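Local coordinates for protein beta-galactosidase (Bacillus circulans subsp. alkalophilus, PDB 3TTY) that hydrolyses terminal beta-galactosyl residues from galactosides, using a TIM-barrel glycoside hydrolase domain that binds galactose, at residues Val401-Leu411 against Tyr423-Tyr431. Numbering follows the deposited sequence.
Sequences VMYDWENRWAL and YVNEVHKYY
Y423 drives its phenol into the elbow where the chain passes from strand 399-402 into helix 405-413. Its hydroxyl reaches the backbone there: D404 N donates to Y423 OH over 3.2 Å, moderately bent at 141°, while Y423 OH in turn gives its proton to a water 2.6 Å away that donates to M402 O. With CG anti to its own N (chi1 178°), the ring leaves helix 423-435 and runs down to this turn. L411 CD1 packs 3.5 Å from Y423 CD1, R408 CB lies by CD2, and Y403 meets the ring rim to rim, CE1 to Y423 CE2 at 3.6 Å, the two planes only 18° apart. The N407 amide stands almost perpendicular to the phenol, and its stronger polar partner is M463. A leucine in place of Y423 would probably leave D404 N without its acceptor and the water without one of its anchors. Both segments belong to the trimerisation domain, where strand 399-402 runs parallel to its neighbours 441-444 and 455-458 in a mixed sheet; the connection from 399-402 to 441-444 holds both helices, and helix 423-435 packs on V401 of the first strand. There V401 splits its methyls, CG2 against V427 CG1 and CG1 coming in the ring plane at the edge of Y431, 3.9 Å from CD1. At the other end V424 CG2 sits over the centre of the R408 guanidinium, 3.5 Å above its plane. That group is kept in place by an in-plane bond from NH1 to Y403 OH (3.1 Å), by F256 O, and by a salt bridge from NE to E412. Further out, D404 caps helix 405-413, OD1 taking N407 N on its anti lone pair at 2.8 Å, and its OD2 pairs with K465; L293 of helix 284-296 touches the Y403 side chain.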
# COMPACT_ATOMS: atom_id res chain seq x y z
N VAL A 401 -23.35 26.40 9.03
CA VAL A 401 -23.11 24.99 8.77
C VAL A 401 -22.23 24.36 9.85
O VAL A 401 -21.14 24.85 10.18
CB VAL A 401 -22.56 24.73 7.35
CG1 VAL A 401 -21.71 25.88 6.90
CG2 VAL A 401 -21.81 23.41 7.31
N MET A 402 -22.75 23.27 10.40
CA MET A 402 -22.20 22.64 11.58
C MET A 402 -21.15 21.61 11.20
O MET A 402 -21.28 20.92 10.19
CB MET A 402 -23.31 21.94 12.37
CG MET A 402 -24.22 22.85 13.14
SD MET A 402 -25.58 21.94 13.88
CE MET A 402 -26.24 23.16 15.00
N TYR A 403 -20.13 21.52 12.04
CA TYR A 403 -19.06 20.56 11.89
C TYR A 403 -18.68 20.16 13.31
O TYR A 403 -18.69 20.99 14.22
CB TYR A 403 -17.85 21.21 11.17
CG TYR A 403 -16.60 20.38 11.28
CD1 TYR A 403 -16.44 19.21 10.54
CD2 TYR A 403 -15.58 20.74 12.15
CE1 TYR A 403 -15.31 18.44 10.65
CE2 TYR A 403 -14.43 19.97 12.27
CZ TYR A 403 -14.31 18.82 11.52
OH TYR A 403 -13.18 18.04 11.64
N ASP A 404 -18.35 18.90 13.52
CA ASP A 404 -18.00 18.44 14.87
C ASP A 404 -16.96 17.35 14.81
O ASP A 404 -17.11 16.40 14.04
CB ASP A 404 -19.24 17.89 15.58
CG ASP A 404 -18.96 17.50 17.02
OD1 ASP A 404 -18.81 16.30 17.28
OD2 ASP A 404 -18.86 18.39 17.87
N TRP A 405 -15.92 17.45 15.64
CA TRP A 405 -14.82 16.48 15.59
C TRP A 405 -15.20 15.10 16.12
O TRP A 405 -14.68 14.08 15.63
CB TRP A 405 -13.56 16.99 16.31
CG TRP A 405 -12.60 17.72 15.43
CD1 TRP A 405 -11.53 17.19 14.76
CD2 TRP A 405 -12.61 19.12 15.12
NE1 TRP A 405 -10.87 18.18 14.06
CE2 TRP A 405 -11.51 19.37 14.27
CE3 TRP A 405 -13.42 20.20 15.51
CZ2 TRP A 405 -11.22 20.65 13.77
CZ3 TRP A 405 -13.13 21.47 15.01
CH2 TRP A 405 -12.04 21.68 14.15
N GLU A 406 -16.08 15.06 17.12
CA GLU A 406 -16.45 13.79 17.76
C GLU A 406 -17.36 13.02 16.82
O GLU A 406 -17.22 11.81 16.64
CB GLU A 406 -17.12 14.00 19.12
CG GLU A 406 -16.17 14.56 20.18
CD GLU A 406 -16.79 14.68 21.57
OE1 GLU A 406 -17.99 14.98 21.67
OE2 GLU A 406 -16.07 14.46 22.57
N ASN A 407 -18.27 13.74 16.18
CA ASN A 407 -19.06 13.16 15.11
C ASN A 407 -18.15 12.60 14.01
O ASN A 407 -18.37 11.49 13.51
CB ASN A 407 -19.99 14.23 14.53
CG ASN A 407 -20.86 13.70 13.42
OD1 ASN A 407 -21.44 12.63 13.54
ND2 ASN A 407 -20.96 14.46 12.31
N ARG A 408 -17.13 13.37 13.64
CA ARG A 408 -16.17 12.94 12.63
C ARG A 408 -15.46 11.63 13.01
O ARG A 408 -15.41 10.69 12.22
CB ARG A 408 -15.13 14.03 12.37
CG ARG A 408 -14.05 13.61 11.38
CD ARG A 408 -13.21 14.80 10.90
NE ARG A 408 -12.24 14.42 9.87
CZ ARG A 408 -11.39 15.27 9.29
NH1 ARG A 408 -11.39 16.55 9.65
NH2 ARG A 408 -10.54 14.84 8.37
N TRP A 409 -14.91 11.59 14.22
CA TRP A 409 -14.24 10.39 14.72
C TRP A 409 -15.14 9.15 14.67
O TRP A 409 -14.73 8.08 14.19
CB TRP A 409 -13.76 10.60 16.15
CG TRP A 409 -12.67 11.62 16.28
CD1 TRP A 409 -11.80 12.03 15.31
CD2 TRP A 409 -12.34 12.36 17.46
NE1 TRP A 409 -10.95 12.98 15.82
CE2 TRP A 409 -11.26 13.20 17.14
CE3 TRP A 409 -12.85 12.40 18.76
CZ2 TRP A 409 -10.67 14.06 18.07
CZ3 TRP A 409 -12.29 13.25 19.68
CH2 TRP A 409 -11.19 14.07 19.33
N ALA A 410 -16.36 9.28 15.19
CA ALA A 410 -17.30 8.16 15.16
C ALA A 410 -17.61 7.70 13.72
O ALA A 410 -17.58 6.50 13.42
CB ALA A 410 -18.57 8.49 15.91
N LEU A 411 -17.88 8.66 12.84
CA LEU A 411 -18.10 8.33 11.43
C LEU A 411 -16.91 7.63 10.81
O LEU A 411 -17.05 6.64 10.12
CB LEU A 411 -18.42 9.58 10.61
CG LEU A 411 -19.86 10.07 10.63
CD1 LEU A 411 -19.98 11.33 9.80
CD2 LEU A 411 -20.79 8.98 10.12
N TYR A 423 -17.00 12.35 5.58
CA TYR A 423 -17.71 13.38 6.34
C TYR A 423 -17.40 14.78 5.85
O TYR A 423 -18.31 15.55 5.51
CB TYR A 423 -17.40 13.26 7.83
CG TYR A 423 -18.04 14.31 8.73
CD1 TYR A 423 -19.39 14.62 8.63
CD2 TYR A 423 -17.29 14.96 9.71
CE1 TYR A 423 -19.98 15.56 9.48
CE2 TYR A 423 -17.86 15.88 10.56
CZ TYR A 423 -19.20 16.18 10.44
OH TYR A 423 -19.76 17.12 11.27
N VAL A 424 -16.12 15.12 5.83
CA VAL A 424 -15.71 16.46 5.43
C VAL A 424 -16.15 16.77 4.00
O VAL A 424 -16.61 17.89 3.72
CB VAL A 424 -14.19 16.69 5.62
CG1 VAL A 424 -13.77 18.01 5.02
CG2 VAL A 424 -13.83 16.65 7.11
N ASN A 425 -16.04 15.80 3.09
CA ASN A 425 -16.49 16.01 1.71
C ASN A 425 -17.97 16.43 1.67
O ASN A 425 -18.34 17.37 0.95
CB ASN A 425 -16.27 14.77 0.83
CG ASN A 425 -14.82 14.64 0.36
OD1 ASN A 425 -14.44 13.61 -0.23
ND2 ASN A 425 -14.00 15.65 0.61
N GLU A 426 -18.81 15.72 2.42
CA GLU A 426 -20.23 16.05 2.50
C GLU A 426 -20.45 17.44 3.09
O GLU A 426 -21.23 18.21 2.55
CB GLU A 426 -21.01 15.00 3.29
CG GLU A 426 -20.91 13.61 2.71
CD GLU A 426 -21.47 13.53 1.29
OE1 GLU A 426 -22.64 13.91 1.06
OE2 GLU A 426 -20.71 13.10 0.39
N VAL A 427 -19.77 17.76 4.18
CA VAL A 427 -19.93 19.08 4.77
C VAL A 427 -19.57 20.15 3.73
O VAL A 427 -20.27 21.15 3.57
CB VAL A 427 -19.10 19.28 6.07
CG1 VAL A 427 -19.11 20.74 6.49
CG2 VAL A 427 -19.64 18.41 7.20
N HIS A 428 -18.48 19.91 2.99
CA HIS A 428 -18.04 20.83 1.95
C HIS A 428 -19.02 20.96 0.77
O HIS A 428 -19.14 22.04 0.19
CB HIS A 428 -16.63 20.45 1.45
CG HIS A 428 -16.13 21.33 0.35
ND1 HIS A 428 -15.87 20.86 -0.92
CD2 HIS A 428 -15.84 22.66 0.32
CE1 HIS A 428 -15.45 21.86 -1.68
NE2 HIS A 428 -15.43 22.96 -0.95
N LYS A 429 -19.71 19.89 0.41
CA LYS A 429 -20.66 19.98 -0.70
C LYS A 429 -21.71 21.04 -0.40
O LYS A 429 -22.15 21.76 -1.30
CB LYS A 429 -21.35 18.64 -0.98
CG LYS A 429 -20.45 17.60 -1.61
CD LYS A 429 -21.16 16.25 -1.70
CE LYS A 429 -20.29 15.25 -2.43
NZ LYS A 429 -20.79 13.87 -2.27
N TYR A 430 -22.09 21.15 0.87
CA TYR A 430 -23.10 22.13 1.27
C TYR A 430 -22.48 23.51 1.37
O TYR A 430 -23.09 24.50 0.96
CB TYR A 430 -23.79 21.72 2.58
CG TYR A 430 -24.87 20.68 2.37
CD1 TYR A 430 -26.20 21.06 2.15
CD2 TYR A 430 -24.56 19.33 2.34
CE1 TYR A 430 -27.18 20.11 1.92
CE2 TYR A 430 -25.54 18.38 2.11
CZ TYR A 430 -26.84 18.77 1.91
OH TYR A 430 -27.81 17.81 1.69
N TYR A 431 -21.27 23.59 1.90
CA TYR A 431 -20.57 24.86 2.01
C TYR A 431 -20.27 25.47 0.62
O TYR A 431 -20.47 26.65 0.41
CB TYR A 431 -19.29 24.72 2.82
CG TYR A 431 -18.62 26.05 3.11
CD1 TYR A 431 -18.96 26.79 4.23
CD2 TYR A 431 -17.65 26.56 2.25
CE1 TYR A 431 -18.35 28.00 4.50
CE2 TYR A 431 -17.03 27.77 2.51
CZ TYR A 431 -17.39 28.49 3.64
OH TYR A 431 -16.79 29.69 3.90
O HOH W 1 -22.00 18.18 10.38